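Local coordinates for protein probable translation initiation factor eIF-2B subunit epsilon (Schizosaccharomyces pombe, PDB 5B04) that acts as a component of the eIF2B complex, which catalyses the exchange of GDP for GTP on the gamma subunit of translation initiation factor eIF2, at residues E112-Q117 with V230-T235; S121-V126 with D224-D229; Q19-S24 with Q117-D122. All blocks are in the same frame, centred on the assembly; numbering follows the deposited sequence.

Contact 1 (E112-Q117 with V230-T235)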
loop_
_atom_site.group_PDB
_atom_site.type_symbol
_atom_site.label_atom_id
_atom_site.label_comp_id
_atom_site.label_asym_id
_atom_site.label_seq_id
_atom_site.Cartn_x
_atom_site.Cartn_y
_atom_site.Cartn_z
ATOM N N GLU I 112 -71.093 8.743 -21.580
ATOM C CA GLU I 112 -70.960 10.066 -22.175
ATOM C C GLU I 112 -69.798 10.080 -23.161
ATOM O O GLU I 112 -69.818 10.812 -24.150
ATOM C CB GLU I 112 -70.759 11.128 -21.092
ATOM C CG GLU I 112 -71.690 12.324 -21.215
ATOM C CD GLU I 112 -71.665 13.212 -19.986
ATOM O OE1 GLU I 112 -71.305 12.713 -18.898
ATOM O OE2 GLU I 112 -72.006 14.408 -20.104
ATOM N N LEU I 113 -68.787 9.262 -22.886
ATOM C CA LEU I 113 -67.655 9.111 -23.792
ATOM C C LEU I 113 -68.064 8.357 -25.050
ATOM O O LEU I 113 -67.506 8.575 -26.126
ATOM C CB LEU I 113 -66.501 8.382 -23.101
ATOM C CG LEU I 113 -65.708 9.167 -22.059
ATOM C CD1 LEU I 113 -64.584 8.310 -21.510
ATOM C CD2 LEU I 113 -65.167 10.458 -22.655
ATOM N N ASP I 114 -69.039 7.464 -24.909
ATOM C CA ASP I 114 -69.531 6.690 -26.041
ATOM C C ASP I 114 -70.481 7.528 -26.888
ATOM O O ASP I 114 -70.430 7.487 -28.118
ATOM C CB ASP I 114 -70.230 5.416 -25.564
ATOM C CG ASP I 114 -70.524 4.454 -26.699
ATOM O OD1 ASP I 114 -69.870 4.564 -27.757
ATOM O OD2 ASP I 114 -71.407 3.587 -26.534
ATOM N N SER I 115 -71.344 8.289 -26.223
ATOM C CA SER I 115 -72.296 9.154 -26.909
ATOM C C SER I 115 -71.580 10.256 -27.682
ATOM O O SER I 115 -72.056 10.706 -28.724
ATOM C CB SER I 115 -73.281 9.767 -25.911
ATOM O OG SER I 115 -74.013 8.761 -25.234
ATOM N N LYS I 116 -70.433 10.685 -27.166
ATOM C CA LYS I 116 -69.642 11.716 -27.825
ATOM C C LYS I 116 -68.572 11.099 -28.720
ATOM O O LYS I 116 -67.901 11.810 -29.470
ATOM C CB LYS I 116 -69.001 12.643 -26.791
ATOM C CG LYS I 116 -70.008 13.450 -25.985
ATOM C CD LYS I 116 -69.324 14.334 -24.956
ATOM C CE LYS I 116 -70.344 15.077 -24.107
ATOM N NZ LYS I 116 -71.313 15.838 -24.945
ATOM N N GLN I 117 -68.428 9.777 -28.636
ATOM C CA GLN I 117 -67.456 9.029 -29.436
ATOM C C GLN I 117 -66.056 9.629 -29.337
ATOM O O GLN I 117 -65.480 10.057 -30.338
ATOM C CB GLN I 117 -67.901 8.970 -30.900
ATOM C CG GLN I 117 -69.066 8.026 -31.163
ATOM C CD GLN I 117 -68.613 6.626 -31.534
ATOM O OE1 GLN I 117 -67.965 6.423 -32.561
ATOM N NE2 GLN I 117 -68.952 5.652 -30.697
ATOM N N VAL I 230 -65.052 -0.763 -23.819
ATOM C CA VAL I 230 -65.569 -0.347 -22.513
ATOM C C VAL I 230 -66.663 0.737 -22.551
ATOM O O VAL I 230 -67.712 0.556 -21.932
ATOM C CB VAL I 230 -64.421 0.136 -21.597
ATOM C CG1 VAL I 230 -64.969 0.633 -20.268
ATOM C CG2 VAL I 230 -63.421 -0.983 -21.383
ATOM N N PRO I 231 -66.438 1.859 -23.267
ATOM C CA PRO I 231 -67.531 2.840 -23.281
ATOM C C PRO I 231 -68.785 2.296 -23.963
ATOM O O PRO I 231 -69.900 2.629 -23.562
ATOM C CB PRO I 231 -66.945 4.014 -24.073
ATOM C CG PRO I 231 -65.469 3.838 -23.980
ATOM C CD PRO I 231 -65.260 2.359 -23.997
ATOM N N ALA I 232 -68.591 1.464 -24.980
ATOM C CA ALA I 232 -69.704 0.813 -25.656
ATOM C C ALA I 232 -70.327 -0.243 -24.750
ATOM O O ALA I 232 -71.543 -0.433 -24.741
ATOM C CB ALA I 232 -69.242 0.188 -26.962
ATOM N N LEU I 233 -69.482 -0.924 -23.982
ATOM C CA LEU I 233 -69.933 -1.964 -23.066
ATOM C C LEU I 233 -70.723 -1.382 -21.897
ATOM O O LEU I 233 -71.552 -2.066 -21.298
ATOM C CB LEU I 233 -68.740 -2.769 -22.542
ATOM C CG LEU I 233 -68.443 -4.112 -23.216
ATOM C CD1 LEU I 233 -68.573 -4.017 -24.727
ATOM C CD2 LEU I 233 -67.053 -4.593 -22.833
ATOM N N PHE I 234 -70.464 -0.118 -21.579
ATOM C CA PHE I 234 -71.150 0.538 -20.471
ATOM C C PHE I 234 -72.475 1.152 -20.909
ATOM O O PHE I 234 -73.335 1.446 -20.077
ATOM C CB PHE I 234 -70.253 1.601 -19.838
ATOM C CG PHE I 234 -69.481 1.106 -18.650
ATOM C CD1 PHE I 234 -68.297 0.406 -18.816
ATOM C CD2 PHE I 234 -69.945 1.331 -17.365
ATOM C CE1 PHE I 234 -67.588 -0.054 -17.723
ATOM C CE2 PHE I 234 -69.240 0.874 -16.268
ATOM C CZ PHE I 234 -68.061 0.180 -16.447
ATOM N N THR I 235 -72.640 1.350 -22.212
ATOM C CA THR I 235 -73.932 1.758 -22.750
ATOM C C THR I 235 -74.808 0.525 -22.919
ATOM O O THR I 235 -76.026 0.587 -22.754
ATOM C CB THR I 235 -73.799 2.492 -24.097
ATOM O OG1 THR I 235 -72.973 1.728 -24.983
ATOM C CG2 THR I 235 -73.184 3.867 -23.893
#
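Asp114 and Pro231 bring together the last turn of helix 108-115 and helix 229-236, two helices of the nucleotidyltransferase-like domain. Asp114 carries most of the contact. Asp114 CB sits 3.4 Å from Pro231 O and 3.9 Å from Pro231 CB, so the start of the side chain rests on the first turn of the partner helix. Asp114 CG is anti to the backbone N (chi1 -169°), which puts it 3.9 Å from Ala232 CA. At the tip, Asp114 OD2 faces Thr235 OG1 at 2.9 Å, and the two side chains cross at about a right angle. The Thr235 hydroxyl also has Ala232 O of its own helix within reach, so one proton has two possible acceptors. Thr235 CG2 flanks the same carboxylate and packs 3.7 Å from Asp114 CB. The other oxygen, OD1, turns back to its own segment, where Gln117 NE2 makes a weak hydrogen bond to it. Gln117, with positive phi, is the C-prime residue of the Schellman motif that ends helix 108-115, and the Asp114 carboxylate lies between this helix end and Thr235. Leu113 adds a looser apolar contact and also reaches Phe69 of strand 65-70; its closest approach to the other segment is Leu113 CB to Pro231 CB, 4.5 Å.

Contact 2 (S121-V126 with D224-D229)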
loop_
_atom_site.group_PDB
_atom_site.type_symbol
_atom_site.label_atom_id
_atom_site.label_comp_id
_atom_site.label_asym_id
_atom_site.label_seq_id
_atom_site.Cartn_x
_atom_site.Cartn_y
_atom_site.Cartn_z
ATOM N N SER I 121 -58.425 3.810 -29.477
ATOM C CA SER I 121 -57.518 2.926 -28.764
ATOM C C SER I 121 -57.804 2.340 -27.414
ATOM O O SER I 121 -58.904 1.924 -27.154
ATOM C CB SER I 121 -56.208 3.680 -28.800
ATOM O OG SER I 121 -56.277 4.759 -27.890
ATOM N N ASP I 122 -56.805 2.334 -26.546
ATOM C CA ASP I 122 -56.995 1.900 -25.181
ATOM C C ASP I 122 -56.751 3.149 -24.387
ATOM O O ASP I 122 -55.936 3.964 -24.753
ATOM C CB ASP I 122 -55.971 0.918 -24.674
ATOM C CG ASP I 122 -55.701 -0.158 -25.640
ATOM O OD1 ASP I 122 -55.174 0.147 -26.712
ATOM O OD2 ASP I 122 -56.016 -1.307 -25.335
ATOM N N PHE I 123 -57.480 3.294 -23.298
ATOM C CA PHE I 123 -57.356 4.462 -22.448
ATOM C C PHE I 123 -57.180 4.119 -20.978
ATOM O O PHE I 123 -57.599 3.056 -20.519
ATOM C CB PHE I 123 -58.622 5.297 -22.660
ATOM C CG PHE I 123 -59.883 4.627 -22.188
ATOM C CD1 PHE I 123 -60.530 3.693 -22.980
ATOM C CD2 PHE I 123 -60.430 4.946 -20.957
ATOM C CE1 PHE I 123 -61.694 3.083 -22.548
ATOM C CE2 PHE I 123 -61.591 4.340 -20.519
ATOM C CZ PHE I 123 -62.225 3.408 -21.316
ATOM N N ILE I 124 -56.544 5.029 -20.251
ATOM C CA ILE I 124 -56.325 4.861 -18.824
ATOM C C ILE I 124 -57.435 5.545 -18.038
ATOM O O ILE I 124 -57.609 6.761 -18.120
ATOM C CB ILE I 124 -54.962 5.429 -18.398
ATOM C CG1 ILE I 124 -53.836 4.695 -19.128
ATOM C CG2 ILE I 124 -54.789 5.325 -16.893
ATOM C CD1 ILE I 124 -52.517 5.431 -19.119
ATOM N N LEU I 125 -58.190 4.757 -17.280
ATOM C CA LEU I 125 -59.315 5.283 -16.516
ATOM C C LEU I 125 -58.961 5.446 -15.042
ATOM O O LEU I 125 -58.568 4.487 -14.375
ATOM C CB LEU I 125 -60.533 4.372 -16.668
ATOM C CG LEU I 125 -61.776 4.774 -15.875
ATOM C CD1 LEU I 125 -62.213 6.181 -16.242
ATOM C CD2 LEU I 125 -62.899 3.783 -16.121
ATOM N N VAL I 126 -59.109 6.668 -14.541
ATOM C CA VAL I 126 -58.753 6.989 -13.163
ATOM C C VAL I 126 -59.834 7.827 -12.484
ATOM O O VAL I 126 -60.262 8.852 -13.014
ATOM C CB VAL I 126 -57.410 7.746 -13.099
ATOM C CG1 VAL I 126 -57.267 8.479 -11.775
ATOM C CG2 VAL I 126 -56.248 6.790 -13.324
ATOM N N ASP I 224 -56.749 1.706 -14.111
ATOM C CA ASP I 224 -57.162 0.661 -15.036
ATOM C C ASP I 224 -56.888 0.983 -16.501
ATOM O O ASP I 224 -57.205 2.069 -16.985
ATOM C CB ASP I 224 -58.650 0.366 -14.842
ATOM C CG ASP I 224 -58.955 -0.199 -13.467
ATOM O OD1 ASP I 224 -58.166 -1.038 -12.982
ATOM O OD2 ASP I 224 -59.976 0.199 -12.869
ATOM N N ILE I 225 -56.290 0.019 -17.195
ATOM C CA ILE I 225 -56.101 0.097 -18.637
ATOM C C ILE I 225 -57.301 -0.535 -19.329
ATOM O O ILE I 225 -57.573 -1.717 -19.139
ATOM C CB ILE I 225 -54.816 -0.623 -19.087
ATOM C CG1 ILE I 225 -53.648 -0.275 -18.162
ATOM C CG2 ILE I 225 -54.497 -0.291 -20.539
ATOM C CD1 ILE I 225 -53.225 1.173 -18.227
ATOM N N CYS I 226 -58.018 0.247 -20.128
ATOM C CA CYS I 226 -59.251 -0.236 -20.741
ATOM C C CYS I 226 -59.175 -0.283 -22.264
ATOM O O CYS I 226 -58.411 0.456 -22.876
ATOM C CB CYS I 226 -60.428 0.636 -20.309
ATOM S SG CYS I 226 -60.864 0.488 -18.565
ATOM N N SER I 227 -59.982 -1.154 -22.863
ATOM C CA SER I 227 -60.005 -1.321 -24.313
ATOM C C SER I 227 -61.054 -0.428 -24.970
ATOM O O SER I 227 -61.730 0.350 -24.297
ATOM C CB SER I 227 -60.269 -2.784 -24.674
ATOM O OG SER I 227 -61.464 -3.249 -24.068
ATOM N N ASN I 228 -61.181 -0.547 -26.288
ATOM C CA ASN I 228 -62.170 0.213 -27.048
ATOM C C ASN I 228 -63.603 -0.112 -26.639
ATOM O O ASN I 228 -64.478 0.751 -26.670
ATOM C CB ASN I 228 -62.002 -0.047 -28.547
ATOM C CG ASN I 228 -61.014 0.897 -29.198
ATOM O OD1 ASN I 228 -60.999 2.093 -28.911
ATOM N ND2 ASN I 228 -60.182 0.362 -30.086
ATOM N N ASP I 229 -63.827 -1.364 -26.255
ATOM C CA ASP I 229 -65.170 -1.868 -25.988
ATOM C C ASP I 229 -65.850 -1.216 -24.784
ATOM O O ASP I 229 -67.076 -1.121 -24.740
ATOM C CB ASP I 229 -65.125 -3.384 -25.777
ATOM C CG ASP I 229 -64.575 -4.125 -26.978
ATOM O OD1 ASP I 229 -64.664 -3.588 -28.102
ATOM O OD2 ASP I 229 -64.055 -5.247 -26.799
#
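Phe123 O accepts a hydrogen bond from Cys226 N at 2.9 Å, nearly straight at the hydrogen (164°), in the antiparallel pairing of strands 123-127 and 212-226. This pairing belongs to the mixed central sheet of the nucleotidyltransferase-like domain, where strand 123-127 runs parallel to strand 19-23 on its other side. The return bond, Phe123 N to Cys226 O, is 3.0 Å long and more bent, with the donor tilted out of the carbonyl plane. Phe123 and Cys226 thus form a hydrogen-bonded pair. Leu125 and Asp224 form the next one, with Leu125 N 2.9 Å from Asp224 O and a weak bond of 3.3 Å from Asp224 N to Leu125 O. Between them Ile124 and Ile225 make a non-hydrogen-bonded pair.

On the face bearing Phe123, Leu125, Asp224 and Cys226, the Phe123 ring packs against Cys226. Phe123 CG stands between the backbone N and the carbonyl carbon (chi1 65°), and the ring reaches across to the partner strand. Cys226 CB lies over the ring face, displaced toward the rim, and makes a CH-pi contact 3.7 Å from the centroid of the Phe123 ring; SG approaches the same ring obliquely. At the ring edge, near its plane, Phe123 CE1 comes 3.2 Å from Ser227 O. The buried Asp224 carboxylate has its mate outside the pairing, in a salt bridge from OD2 to Arg244, while Ser227 OG is hydrogen-bonded to Ile154 O. On the opposite face the two isoleucines lie side by side, pointing the same way. Ile225 packs on Leu140 and His143 of helix 137-147, Ile124 touches Leu18, Val63 and Leu136, and Ile124 CG1 meets Ile225 CD1 at 3.7 Å.

Contact 3 (Q19-S24 with Q117-D122)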
loop_
_atom_site.group_PDB
_atom_site.type_symbol
_atom_site.label_atom_id
_atom_site.label_comp_id
_atom_site.label_asym_id
_atom_site.label_seq_id
_atom_site.Cartn_x
_atom_site.Cartn_y
_atom_site.Cartn_z
ATOM N N GLN I 19 -54.772 7.605 -24.526
ATOM C CA GLN I 19 -55.512 8.702 -23.929
ATOM C C GLN I 19 -56.010 8.341 -22.548
ATOM O O GLN I 19 -56.140 7.173 -22.230
ATOM C CB GLN I 19 -56.685 9.073 -24.805
ATOM C CG GLN I 19 -57.522 7.891 -25.236
ATOM C CD GLN I 19 -58.342 8.153 -26.476
ATOM O OE1 GLN I 19 -59.170 7.344 -26.851
ATOM N NE2 GLN I 19 -58.107 9.276 -27.121
ATOM N N ALA I 20 -56.286 9.339 -21.716
ATOM C CA ALA I 20 -56.591 9.046 -20.327
ATOM C C ALA I 20 -57.846 9.778 -19.891
ATOM O O ALA I 20 -58.097 10.908 -20.309
ATOM C CB ALA I 20 -55.419 9.417 -19.435
ATOM N N ILE I 21 -58.634 9.117 -19.053
ATOM C CA ILE I 21 -59.870 9.694 -18.551
ATOM C C ILE I 21 -59.784 9.917 -17.049
ATOM O O ILE I 21 -59.813 8.966 -16.267
ATOM C CB ILE I 21 -61.076 8.799 -18.869
ATOM C CG1 ILE I 21 -61.185 8.580 -20.379
ATOM C CG2 ILE I 21 -62.353 9.413 -18.320
ATOM C CD1 ILE I 21 -61.267 9.865 -21.176
ATOM N N VAL I 22 -59.672 11.178 -16.652
ATOM C CA VAL I 22 -59.580 11.527 -15.241
ATOM C C VAL I 22 -60.930 11.973 -14.699
ATOM O O VAL I 22 -61.465 13.004 -15.106
ATOM C CB VAL I 22 -58.554 12.648 -15.000
ATOM C CG1 VAL I 22 -58.437 12.942 -13.513
ATOM C CG2 VAL I 22 -57.204 12.263 -15.579
ATOM N N LEU I 23 -61.483 11.188 -13.782
ATOM C CA LEU I 23 -62.722 11.569 -13.121
ATOM C C LEU I 23 -62.442 12.397 -11.880
ATOM O O LEU I 23 -62.478 11.887 -10.760
ATOM C CB LEU I 23 -63.548 10.340 -12.748
ATOM C CG LEU I 23 -64.620 9.922 -13.753
ATOM C CD1 LEU I 23 -64.004 9.197 -14.939
ATOM C CD2 LEU I 23 -65.671 9.067 -13.071
ATOM N N SER I 24 -62.158 13.678 -12.082
ATOM C CA SER I 24 -62.040 14.610 -10.973
ATOM C C SER I 24 -63.402 14.759 -10.309
ATOM O O SER I 24 -64.400 14.243 -10.815
ATOM C CB SER I 24 -61.520 15.967 -11.451
ATOM O OG SER I 24 -61.378 16.869 -10.367
ATOM N N GLN I 117 -68.428 9.777 -28.636
ATOM C CA GLN I 117 -67.456 9.029 -29.436
ATOM C C GLN I 117 -66.056 9.629 -29.337
ATOM O O GLN I 117 -65.480 10.057 -30.338
ATOM C CB GLN I 117 -67.901 8.970 -30.900
ATOM C CG GLN I 117 -69.066 8.026 -31.163
ATOM C CD GLN I 117 -68.613 6.626 -31.534
ATOM O OE1 GLN I 117 -67.965 6.423 -32.561
ATOM N NE2 GLN I 117 -68.952 5.652 -30.697
ATOM N N LEU I 118 -65.515 9.657 -28.123
ATOM C CA LEU I 118 -64.231 10.300 -27.868
ATOM C C LEU I 118 -63.097 9.300 -27.677
ATOM O O LEU I 118 -61.934 9.689 -27.568
ATOM C CB LEU I 118 -64.328 11.198 -26.633
ATOM C CG LEU I 118 -64.917 12.593 -26.835
ATOM C CD1 LEU I 118 -65.129 13.281 -25.497
ATOM C CD2 LEU I 118 -64.008 13.422 -27.727
ATOM N N ILE I 119 -63.433 8.017 -27.636
ATOM C CA ILE I 119 -62.437 7.002 -27.322
ATOM C C ILE I 119 -61.834 6.352 -28.560
ATOM O O ILE I 119 -62.527 5.713 -29.353
ATOM C CB ILE I 119 -63.024 5.904 -26.418
ATOM C CG1 ILE I 119 -63.317 6.475 -25.032
ATOM C CG2 ILE I 119 -62.056 4.735 -26.298
ATOM C CD1 ILE I 119 -62.120 7.135 -24.381
ATOM N N THR I 120 -60.536 6.505 -28.705
ATOM C CA THR I 120 -59.792 5.797 -29.708
ATOM C C THR I 120 -58.950 4.861 -28.878
ATOM O O THR I 120 -58.798 5.072 -27.688
ATOM C CB THR I 120 -59.072 6.774 -30.611
ATOM O OG1 THR I 120 -59.944 7.863 -30.899
ATOM C CG2 THR I 120 -58.669 6.094 -31.882
ATOM N N SER I 121 -58.425 3.810 -29.477
ATOM C CA SER I 121 -57.518 2.926 -28.764
ATOM C C SER I 121 -57.804 2.340 -27.414
ATOM O O SER I 121 -58.904 1.924 -27.154
ATOM C CB SER I 121 -56.208 3.680 -28.800
ATOM O OG SER I 121 -56.277 4.759 -27.890
ATOM N N ASP I 122 -56.805 2.334 -26.546
ATOM C CA ASP I 122 -56.995 1.900 -25.181
ATOM C C ASP I 122 -56.751 3.149 -24.387
ATOM O O ASP I 122 -55.936 3.964 -24.753
ATOM C CB ASP I 122 -55.971 0.918 -24.674
ATOM C CG ASP I 122 -55.701 -0.158 -25.640
ATOM O OD1 ASP I 122 -55.174 0.147 -26.712
ATOM O OD2 ASP I 122 -56.016 -1.307 -25.335
#
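Gln19 and Thr120 provide the polar link between strand 19-23 and the loop that leads from helix 108-115 into strand 123-127. Strand 94-99, helix 108-115 and strand 123-127 form a beta-alpha-beta crossover of this nucleotidyltransferase-like domain, and strand 123-127 lies parallel beside strand 19-23. Gln19 CG stands between the backbone N and the carbonyl carbon (chi1 49°), and the chain is extended beyond it, carrying the amide out to the loop backbone. There Gln19 OE1 accepts a hydrogen bond from Thr120 N, modelled very short at 2.5 Å with an angle of 148° at the hydrogen. OE1 is also placed implausibly near Thr120 O, so the exact position of the amide is doubtful. Within the loop, Ser121 OG is hydrogen-bonded to Thr120 O from above the carbonyl plane.

Apolar contact is slighter. Ile21 CD1 reaches Ile119 CD1 at 4.3 Å, and Leu113 of helix 108-115 touches both isoleucines. Replacing Gln19 by an alanine would probably leave Thr120 N without this acceptor and open a gap where the amide had lain against the loop.

If the amide lies roughly as modelled, the loop would be held mainly through its backbone at Thr120, with a slight apolar contact between Ile21 and Ile119; the bond uses the main-chain N-H and so does not depend on the identity of the Thr120 side chain.

In the fold
From the N terminus, strand 19-23 meets the chain again at 117-122, where contact 3 closes the first loop. The chain, having just ended helix 108-115, then enters strand 123-127, which pairs with the end of strand 212-226 in contact 2. Helix 229-236 follows directly and returns to helix 108-115, so contact 1 encloses contact 2 along the chain, whereas contacts 1 and 3 cross. Contact 3 shares Gln117 with contact 1, and Ser121 and Asp122 with contact 2. Phe123 packs against Val230 and Pro231, and Leu113 against Ile21 and Ile119, so the three contacts tie neighbouring strands of the central sheet to two helices on one side of it.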